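Local coordinates for pyridoxamine 5'-phosphate oxidase-related, FMN-binding protein (Paracoccus denitrificans, PDB 6VNA) that probably acts as a noncanonical heme oxygenase that degrades c-type heme, built on the FMN-binding fold of the pyridoxamine 5'-phosphate oxidase family, at residues A[7-18]-A[146-157]; A[21-29]-A[41-49]. All coordinates share one frame; numbering follows the deposited sequence.

Both interactions use helix 11-23 and the same antiparallel sheet. Interaction 1 brings the two ends of the modelled chain together. It is partly buried and lies about 15 Å from the centre of the chain, measured centre to centre. Interaction 2 is nested inside the loop that interaction 1 closes. Its centre is only about 4 Å from that of the chain, and most of its residues are buried. Side chains do most of the work in 7-18 with 146-157: a salt-bridge network, a threonine hydroxyl and a methyl over a ring. In 21-29 with 41-49 the backbone ladder of a hairpin dominates. The two meet where M155 O packs on L21 CD1, at 3.5 Å.

Interaction 1. Residues A[7-18]-A[146-157]; sequences RETTDEARALAR and QAFKLTASDMLK
A13 rests on F148 where helix 11-23 packs on strand 148-151, an edge strand of the antiparallel sheet of the FMN-binding, pyridoxamine 5'-phosphate oxidase-like fold. The methyl CB of A13 lies over the centre of the F148 ring, 3.6 Å from the centroid and 9° off the normal, a CH-pi contact. Further along the helix, A17 CB meets L150 CD1 at 3.7 Å.

The polar contacts lie beside this packing. R14 bridges two acids in a network. Its NE makes a weak hydrogen bond within a salt bridge to D154 OD1 at 3.0 Å, and its NH1 pairs with D11 OD1 at 2.8 Å. The R14 chain is extended from CG to NE, which carries the guanidinium between both partners. With an alanine here, the buried D154 carboxylate would probably lose its arginine partner, and D11 its link to it. D154 OD2 also accepts from T151 N. R7 lays CG and CD against the Q146 amide, and the R18 guanidinium has D154 O over one face and K157 O over the other.

T9 sits between the ring and the salt bridge. Its CG2 touches L150 CD2, while its OG1 donates to K149 O at 2.6 Å.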
loop_
_atom_site.group_PDB
_atom_site.type_symbol
_atom_site.label_atom_id
_atom_site.label_comp_id
_atom_site.label_asym_id
_atom_site.label_seq_id
_atom_site.Cartn_x
_atom_site.Cartn_y
_atom_site.Cartn_z
ATOM N N ARG A 7 -15.335 11.442 -12.928
ATOM C CA ARG A 7 -13.919 11.837 -13.201
ATOM C C ARG A 7 -13.670 13.222 -12.608
ATOM O O ARG A 7 -12.699 13.366 -11.844
ATOM C CB ARG A 7 -13.589 11.846 -14.700
ATOM C CG ARG A 7 -13.419 10.466 -15.327
ATOM C CD ARG A 7 -12.344 9.586 -14.706
ATOM N NE ARG A 7 -11.036 10.226 -14.696
ATOM C CZ ARG A 7 -9.974 9.793 -14.016
ATOM N NH1 ARG A 7 -10.032 8.700 -13.269
ATOM N NH2 ARG A 7 -8.840 10.465 -14.083
ATOM N N GLU A 8 -14.516 14.193 -12.953
ATOM C CA GLU A 8 -14.393 15.605 -12.498
ATOM C C GLU A 8 -14.534 15.652 -10.969
ATOM O O GLU A 8 -15.560 15.199 -10.436
ATOM C CB GLU A 8 -15.429 16.484 -13.198
ATOM C CG GLU A 8 -15.268 17.971 -12.935
ATOM C CD GLU A 8 -16.077 18.847 -13.885
ATOM O OE1 GLU A 8 -16.982 18.309 -14.563
ATOM O OE2 GLU A 8 -15.800 20.064 -13.958
ATOM N N THR A 9 -13.523 16.185 -10.296
ATOM C CA THR A 9 -13.445 16.286 -8.823
ATOM C C THR A 9 -14.518 17.268 -8.345
ATOM O O THR A 9 -14.546 18.367 -8.873
ATOM C CB THR A 9 -12.006 16.644 -8.431
ATOM O OG1 THR A 9 -11.205 15.601 -8.983
ATOM C CG2 THR A 9 -11.781 16.773 -6.941
ATOM N N THR A 10 -15.338 16.863 -7.364
ATOM C CA THR A 10 -16.419 17.658 -6.706
ATOM C C THR A 10 -16.065 17.865 -5.237
ATOM O O THR A 10 -15.173 17.156 -4.751
ATOM C CB THR A 10 -17.766 16.925 -6.780
ATOM O OG1 THR A 10 -17.598 15.692 -6.074
ATOM C CG2 THR A 10 -18.237 16.634 -8.191
ATOM N N ASP A 11 -16.771 18.750 -4.535
ATOM C CA ASP A 11 -16.552 18.988 -3.081
ATOM C C ASP A 11 -16.909 17.712 -2.286
ATOM O O ASP A 11 -16.337 17.493 -1.170
ATOM C CB ASP A 11 -17.314 20.237 -2.607
ATOM C CG ASP A 11 -16.576 21.548 -2.859
ATOM O OD1 ASP A 11 -15.380 21.491 -3.186
ATOM O OD2 ASP A 11 -17.192 22.623 -2.717
ATOM N N GLU A 12 -17.823 16.890 -2.814
ATOM C CA GLU A 12 -18.238 15.614 -2.177
ATOM C C GLU A 12 -17.020 14.670 -2.179
ATOM O O GLU A 12 -16.645 14.150 -1.092
ATOM C CB GLU A 12 -19.467 15.025 -2.883
ATOM C CG GLU A 12 -20.700 15.922 -2.873
ATOM C CD GLU A 12 -21.999 15.267 -3.345
ATOM O OE1 GLU A 12 -21.961 14.371 -4.229
ATOM O OE2 GLU A 12 -23.064 15.640 -2.808
ATOM N N ALA A 13 -16.394 14.492 -3.341
ATOM C CA ALA A 13 -15.148 13.706 -3.515
ATOM C C ALA A 13 -14.064 14.231 -2.561
ATOM O O ALA A 13 -13.407 13.419 -1.850
ATOM C CB ALA A 13 -14.725 13.717 -4.967
ATOM N N ARG A 14 -13.928 15.545 -2.448
ATOM C CA ARG A 14 -12.906 16.160 -1.563
ATOM C C ARG A 14 -13.164 15.716 -0.127
ATOM O O ARG A 14 -12.199 15.312 0.557
ATOM C CB ARG A 14 -12.893 17.690 -1.709
ATOM C CG ARG A 14 -12.411 18.185 -3.074
ATOM C CD ARG A 14 -12.240 19.696 -3.239
ATOM N NE ARG A 14 -11.847 19.910 -4.629
ATOM C CZ ARG A 14 -12.624 20.335 -5.629
ATOM N NH1 ARG A 14 -13.875 20.708 -5.416
ATOM N NH2 ARG A 14 -12.126 20.405 -6.853
ATOM N N ALA A 15 -14.422 15.774 0.317
ATOM C CA ALA A 15 -14.831 15.489 1.721
ATOM C C ALA A 15 -14.655 13.983 2.026
ATOM O O ALA A 15 -14.170 13.617 3.135
ATOM C CB ALA A 15 -16.253 15.957 1.922
ATOM N N LEU A 16 -14.994 13.109 1.073
ATOM C CA LEU A 16 -14.760 11.658 1.269
ATOM C C LEU A 16 -13.263 11.421 1.531
ATOM O O LEU A 16 -12.939 10.742 2.545
ATOM C CB LEU A 16 -15.258 10.875 0.054
ATOM C CG LEU A 16 -15.203 9.369 0.272
ATOM C CD1 LEU A 16 -15.811 9.003 1.627
ATOM C CD2 LEU A 16 -15.875 8.624 -0.873
ATOM N N ALA A 17 -12.387 12.012 0.699
ATOM C CA ALA A 17 -10.905 11.904 0.797
ATOM C C ALA A 17 -10.436 12.374 2.168
ATOM O O ALA A 17 -9.597 11.689 2.770
ATOM C CB ALA A 17 -10.230 12.709 -0.281
ATOM N N ARG A 18 -10.936 13.523 2.622
ATOM C CA ARG A 18 -10.563 14.104 3.938
ATOM C C ARG A 18 -11.092 13.223 5.070
ATOM O O ARG A 18 -10.391 13.127 6.119
ATOM C CB ARG A 18 -11.116 15.525 4.063
ATOM C CG ARG A 18 -10.551 16.489 3.033
ATOM C CD ARG A 18 -10.766 17.936 3.431
ATOM N NE ARG A 18 -10.273 18.828 2.384
ATOM C CZ ARG A 18 -11.000 19.333 1.391
ATOM N NH1 ARG A 18 -12.290 19.050 1.283
ATOM N NH2 ARG A 18 -10.424 20.127 0.504
ATOM N N GLN A 146 -16.128 5.766 -11.648
ATOM C CA GLN A 146 -14.772 6.239 -12.022
ATOM C C GLN A 146 -14.147 6.954 -10.824
ATOM O O GLN A 146 -14.883 7.538 -10.017
ATOM C CB GLN A 146 -14.844 7.142 -13.255
ATOM C CG GLN A 146 -15.183 6.385 -14.536
ATOM C CD GLN A 146 -14.963 7.212 -15.785
ATOM O OE1 GLN A 146 -15.769 8.080 -16.123
ATOM N NE2 GLN A 146 -13.867 6.945 -16.487
ATOM N N ALA A 147 -12.821 6.909 -10.742
ATOM C CA ALA A 147 -12.003 7.549 -9.695
ATOM C C ALA A 147 -11.992 9.064 -9.888
ATOM O O ALA A 147 -12.329 9.537 -10.981
ATOM C CB ALA A 147 -10.608 7.003 -9.748
ATOM N N PHE A 148 -11.587 9.790 -8.852
ATOM C CA PHE A 148 -11.271 11.238 -8.886
ATOM C C PHE A 148 -9.758 11.427 -8.733
ATOM O O PHE A 148 -9.158 10.788 -7.821
ATOM C CB PHE A 148 -12.016 11.966 -7.762
ATOM C CG PHE A 148 -13.494 11.691 -7.737
ATOM C CD1 PHE A 148 -14.016 10.642 -6.996
ATOM C CD2 PHE A 148 -14.366 12.466 -8.483
ATOM C CE1 PHE A 148 -15.381 10.384 -6.991
ATOM C CE2 PHE A 148 -15.731 12.211 -8.471
ATOM C CZ PHE A 148 -16.239 11.172 -7.725
ATOM N N LYS A 149 -9.171 12.286 -9.575
ATOM C CA LYS A 149 -7.799 12.846 -9.406
ATOM C C LYS A 149 -7.851 14.006 -8.408
ATOM O O LYS A 149 -8.700 14.879 -8.572
ATOM C CB LYS A 149 -7.220 13.328 -10.738
ATOM C CG LYS A 149 -6.828 12.208 -11.685
ATOM C CD LYS A 149 -5.755 12.589 -12.683
ATOM C CE LYS A 149 -5.409 11.445 -13.614
ATOM N NZ LYS A 149 -4.234 11.747 -14.463
ATOM N N LEU A 150 -6.975 14.003 -7.404
ATOM C CA LEU A 150 -6.969 15.010 -6.319
ATOM C C LEU A 150 -5.611 15.715 -6.270
ATOM O O LEU A 150 -4.584 15.065 -6.520
ATOM C CB LEU A 150 -7.260 14.288 -5.001
ATOM C CG LEU A 150 -8.617 13.594 -4.895
ATOM C CD1 LEU A 150 -8.705 12.805 -3.607
ATOM C CD2 LEU A 150 -9.744 14.601 -4.949
ATOM N N THR A 151 -5.620 17.008 -5.952
ATOM C CA THR A 151 -4.410 17.810 -5.648
ATOM C C THR A 151 -4.144 17.653 -4.155
ATOM O O THR A 151 -4.963 16.987 -3.477
ATOM C CB THR A 151 -4.582 19.291 -6.013
ATOM O OG1 THR A 151 -5.359 19.926 -4.993
ATOM C CG2 THR A 151 -5.225 19.479 -7.369
ATOM N N ALA A 152 -3.075 18.274 -3.662
ATOM C CA ALA A 152 -2.651 18.180 -2.251
ATOM C C ALA A 152 -3.599 19.020 -1.388
ATOM O O ALA A 152 -3.824 18.649 -0.214
ATOM C CB ALA A 152 -1.217 18.611 -2.109
ATOM N N SER A 153 -4.142 20.107 -1.943
ATOM C CA SER A 153 -5.120 20.987 -1.249
ATOM C C SER A 153 -6.427 20.207 -1.019
ATOM O O SER A 153 -6.937 20.234 0.115
ATOM C CB SER A 153 -5.347 22.268 -2.019
ATOM O OG SER A 153 -5.742 21.990 -3.357
ATOM N N ASP A 154 -6.888 19.496 -2.054
ATOM C CA ASP A 154 -8.086 18.607 -2.063
ATOM C C ASP A 154 -8.102 17.627 -0.876
ATOM O O ASP A 154 -9.220 17.291 -0.404
ATOM C CB ASP A 154 -8.171 17.833 -3.383
ATOM C CG ASP A 154 -8.557 18.685 -4.583
ATOM O OD1 ASP A 154 -8.884 19.879 -4.373
ATOM O OD2 ASP A 154 -8.557 18.146 -5.718
ATOM N N MET A 155 -6.930 17.180 -0.410
ATOM C CA MET A 155 -6.779 16.120 0.623
ATOM C C MET A 155 -6.604 16.714 2.028
ATOM O O MET A 155 -6.764 15.949 3.002
ATOM C CB MET A 155 -5.592 15.212 0.276
ATOM C CG MET A 155 -5.902 14.328 -0.910
ATOM S SD MET A 155 -4.595 13.171 -1.343
ATOM C CE MET A 155 -3.697 14.109 -2.580
ATOM N N LEU A 156 -6.336 18.016 2.161
ATOM C CA LEU A 156 -5.817 18.586 3.437
ATOM C C LEU A 156 -6.865 19.456 4.152
ATOM O O LEU A 156 -6.914 19.371 5.394
ATOM C CB LEU A 156 -4.525 19.361 3.145
ATOM C CG LEU A 156 -3.361 18.530 2.594
ATOM C CD1 LEU A 156 -2.252 19.427 2.070
ATOM C CD2 LEU A 156 -2.807 17.570 3.641
ATOM N N LYS A 157 -7.643 20.284 3.445
ATOM C CA LYS A 157 -8.678 21.158 4.082
ATOM C C LYS A 157 -9.456 21.953 3.022
ATOM O O LYS A 157 -10.513 22.547 3.305
ATOM C CB LYS A 157 -8.026 22.105 5.098
ATOM C CG LYS A 157 -8.989 23.021 5.838
ATOM C CD LYS A 157 -9.098 24.413 5.243
ATOM C CE LYS A 157 -7.925 25.303 5.587
ATOM N NZ LYS A 157 -8.304 26.732 5.508
#

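Interaction 2. Residues A[21-29]-A[41-49]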
loop_
_atom_site.group_PDB
_atom_site.type_symbol
_atom_site.label_atom_id
_atom_site.label_comp_id
_atom_site.label_asym_id
_atom_site.label_seq_id
_atom_site.Cartn_x
_atom_site.Cartn_y
_atom_site.Cartn_z
ATOM N N LEU A 21 -8.935 10.107 5.509
ATOM C CA LEU A 21 -7.664 10.426 6.211
ATOM C C LEU A 21 -7.925 10.627 7.714
ATOM O O LEU A 21 -7.116 10.113 8.515
ATOM C CB LEU A 21 -6.998 11.638 5.554
ATOM C CG LEU A 21 -6.269 11.325 4.244
ATOM C CD1 LEU A 21 -6.144 12.562 3.364
ATOM C CD2 LEU A 21 -4.905 10.745 4.530
ATOM N N GLU A 22 -9.022 11.294 8.096
ATOM C CA GLU A 22 -9.388 11.525 9.528
ATOM C C GLU A 22 -9.637 10.190 10.235
ATOM O O GLU A 22 -9.249 10.064 11.410
ATOM C CB GLU A 22 -10.602 12.450 9.627
ATOM C CG GLU A 22 -11.170 12.585 11.038
ATOM C CD GLU A 22 -10.218 13.152 12.081
ATOM O OE1 GLU A 22 -9.412 14.039 11.721
ATOM O OE2 GLU A 22 -10.284 12.697 13.255
ATOM N N ALA A 23 -10.207 9.199 9.537
ATOM C CA ALA A 23 -10.571 7.880 10.116
ATOM C C ALA A 23 -9.386 6.898 10.109
ATOM O O ALA A 23 -9.455 5.913 10.849
ATOM C CB ALA A 23 -11.753 7.320 9.366
ATOM N N ALA A 24 -8.336 7.161 9.322
ATOM C CA ALA A 24 -7.186 6.253 9.068
ATOM C C ALA A 24 -6.404 5.951 10.351
ATOM O O ALA A 24 -5.974 6.882 11.020
ATOM C CB ALA A 24 -6.283 6.866 8.023
ATOM N N ARG A 25 -6.211 4.674 10.669
ATOM C CA ARG A 25 -5.291 4.203 11.744
ATOM C C ARG A 25 -4.140 3.368 11.133
ATOM O O ARG A 25 -3.088 3.285 11.750
ATOM C CB ARG A 25 -6.112 3.444 12.798
ATOM C CG ARG A 25 -7.186 4.287 13.479
ATOM C CD ARG A 25 -6.600 5.487 14.218
ATOM N NE ARG A 25 -7.557 6.350 14.908
ATOM C CZ ARG A 25 -8.207 7.372 14.363
ATOM N NH1 ARG A 25 -8.046 7.675 13.086
ATOM N NH2 ARG A 25 -9.039 8.089 15.103
ATOM N N HIS A 26 -4.326 2.779 9.953
ATOM C CA HIS A 26 -3.328 1.937 9.253
ATOM C C HIS A 26 -3.367 2.258 7.773
ATOM O O HIS A 26 -4.351 2.879 7.351
ATOM C CB HIS A 26 -3.591 0.443 9.483
ATOM C CG HIS A 26 -3.666 0.100 10.926
ATOM N ND1 HIS A 26 -2.540 0.031 11.716
ATOM C CD2 HIS A 26 -4.724 -0.168 11.731
ATOM C CE1 HIS A 26 -2.895 -0.261 12.955
ATOM N NE2 HIS A 26 -4.232 -0.398 12.988
ATOM N N ALA A 27 -2.344 1.816 7.028
ATOM C CA ALA A 27 -2.291 1.970 5.565
ATOM C C ALA A 27 -1.366 0.928 4.935
ATOM O O ALA A 27 -0.569 0.282 5.670
ATOM C CB ALA A 27 -1.818 3.358 5.228
ATOM N N SER A 28 -1.451 0.811 3.612
ATOM C CA SER A 28 -0.411 0.170 2.783
ATOM C C SER A 28 0.582 1.257 2.360
ATOM O O SER A 28 0.144 2.229 1.725
ATOM C CB SER A 28 -1.008 -0.521 1.592
ATOM O OG SER A 28 -1.919 -1.507 1.995
ATOM N N LEU A 29 1.856 1.117 2.707
ATOM C CA LEU A 29 2.906 2.096 2.294
ATOM C C LEU A 29 3.711 1.487 1.143
ATOM O O LEU A 29 4.133 0.302 1.244
ATOM C CB LEU A 29 3.790 2.428 3.490
ATOM C CG LEU A 29 5.086 3.178 3.177
ATOM C CD1 LEU A 29 4.822 4.648 2.851
ATOM C CD2 LEU A 29 6.041 3.054 4.348
ATOM N N VAL A 41 5.655 -2.985 -0.822
ATOM C CA VAL A 41 4.328 -2.636 -0.227
ATOM C C VAL A 41 4.237 -3.310 1.134
ATOM O O VAL A 41 4.278 -4.570 1.170
ATOM C CB VAL A 41 3.172 -3.027 -1.156
ATOM C CG1 VAL A 41 1.881 -2.359 -0.722
ATOM C CG2 VAL A 41 3.483 -2.686 -2.609
ATOM N N THR A 42 4.191 -2.498 2.198
ATOM C CA THR A 42 4.153 -2.945 3.612
ATOM C C THR A 42 2.990 -2.253 4.343
ATOM O O THR A 42 2.590 -1.150 3.963
ATOM C CB THR A 42 5.470 -2.665 4.345
ATOM O OG1 THR A 42 5.689 -1.255 4.353
ATOM C CG2 THR A 42 6.675 -3.339 3.730
ATOM N N ARG A 43 2.486 -2.890 5.391
ATOM C CA ARG A 43 1.381 -2.361 6.221
ATOM C C ARG A 43 1.988 -1.546 7.356
ATOM O O ARG A 43 2.875 -2.079 8.022
ATOM C CB ARG A 43 0.512 -3.486 6.788
ATOM C CG ARG A 43 -0.644 -2.955 7.619
ATOM C CD ARG A 43 -1.557 -4.064 8.047
ATOM N NE ARG A 43 -2.508 -4.420 7.014
ATOM C CZ ARG A 43 -3.302 -5.486 7.058
ATOM N NH1 ARG A 43 -3.248 -6.314 8.089
ATOM N NH2 ARG A 43 -4.156 -5.716 6.072
ATOM N N ILE A 44 1.478 -0.341 7.579
ATOM C CA ILE A 44 1.997 0.600 8.613
ATOM C C ILE A 44 0.869 1.212 9.453
ATOM O O ILE A 44 -0.255 1.364 8.959
ATOM C CB ILE A 44 2.806 1.726 7.946
ATOM C CG1 ILE A 44 1.952 2.545 6.975
ATOM C CG2 ILE A 44 4.049 1.163 7.279
ATOM C CD1 ILE A 44 2.396 3.982 6.831
ATOM N N ALA A 45 1.204 1.612 10.669
ATOM C CA ALA A 45 0.376 2.521 11.490
ATOM C C ALA A 45 0.469 3.896 10.835
ATOM O O ALA A 45 1.583 4.322 10.496
ATOM C CB ALA A 45 0.834 2.529 12.927
ATOM N N LEU A 46 -0.673 4.485 10.535
ATOM C CA LEU A 46 -0.760 5.800 9.868
ATOM C C LEU A 46 -1.976 6.564 10.390
ATOM O O LEU A 46 -3.090 6.024 10.342
ATOM C CB LEU A 46 -0.898 5.630 8.357
ATOM C CG LEU A 46 -0.994 6.968 7.625
ATOM C CD1 LEU A 46 0.397 7.459 7.228
ATOM C CD2 LEU A 46 -1.906 6.870 6.428
ATOM N N GLN A 47 -1.740 7.792 10.830
ATOM C CA GLN A 47 -2.765 8.795 11.191
ATOM C C GLN A 47 -2.432 10.082 10.432
ATOM O O GLN A 47 -1.561 10.027 9.555
ATOM C CB GLN A 47 -2.747 8.968 12.706
ATOM C CG GLN A 47 -2.997 7.672 13.458
ATOM C CD GLN A 47 -3.029 7.895 14.951
ATOM O OE1 GLN A 47 -3.236 9.007 15.429
ATOM N NE2 GLN A 47 -2.762 6.848 15.703
ATOM N N THR A 48 -3.125 11.178 10.730
ATOM C CA THR A 48 -2.776 12.554 10.293
ATOM C C THR A 48 -2.167 13.284 11.490
ATOM O O THR A 48 -2.423 12.824 12.583
ATOM C CB THR A 48 -4.036 13.256 9.786
ATOM O OG1 THR A 48 -4.947 13.250 10.888
ATOM C CG2 THR A 48 -4.648 12.567 8.592
ATOM N N ASP A 49 -1.414 14.376 11.319
ATOM C CA ASP A 49 -1.200 15.323 12.457
ATOM C C ASP A 49 -2.106 16.545 12.244
ATOM O O ASP A 49 -2.980 16.482 11.338
ATOM C CB ASP A 49 0.278 15.609 12.792
ATOM C CG ASP A 49 1.207 16.024 11.669
ATOM O OD1 ASP A 49 0.709 16.284 10.550
ATOM O OD2 ASP A 49 2.430 16.088 11.937
HETATM O O HOH W 1 -6.022 9.578 10.949
HETATM O O HOH W 2 7.072 -0.323 2.026
#
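L29, L46 and A27 bury the most surface in this antiparallel beta hairpin, formed by strands 26-32 and 39-48 of the central sheet. L29 and T42 are a hydrogen-bonded pair. L29 N donates to T42 O at 2.7 Å, and T42 N returns a bond to L29 O. The L29 side chain lies on the same face as A27 and I44. With CG anti to the backbone N (chi1 167°), the L29 branch runs across I44, its CD2 meeting I44 CG2. L29 CB meets I44 CD1 at 3.9 Å. The two side chains cross obliquely. L76 of strand 73-79 also touches L29, while A56 and L58 of strand 54-59 touch I44.

A27 pairs with I44 through two backbone bonds, A27 N to I44 O and I44 N to A27 O, both 2.9 Å. Its small CB sits against L46 CD2 at 3.7 Å, with L46 CB close by. L46 in turn packs on I78 and A56. The ladder continues at its backbone: L46 N donates to R25 O at 3.0 Å, from well above the carbonyl plane.

S28 and R43 form a non-hydrogen-bonded pair on the opposite face, which meets the second subunit. S28 OG bonds S28 OG of the second subunit, and R43 NH1 bonds A87 O of the second subunit.

At the end nearer the helix, R25 folds back on its own segment. Its NH1 donates to E22 O and A24 O, both near the guanidinium plane, while R25 NE bonds R115 O. These bonds hold the guanidinium against the turn that follows helix 11-23. The link across to 41-49 is made by T48, whose CG2 touches L21 O at 3.5 Å. A water lies 2.7 Å from both L21 O and A24 O, placed to donate to them, and accepts weakly from T48 N.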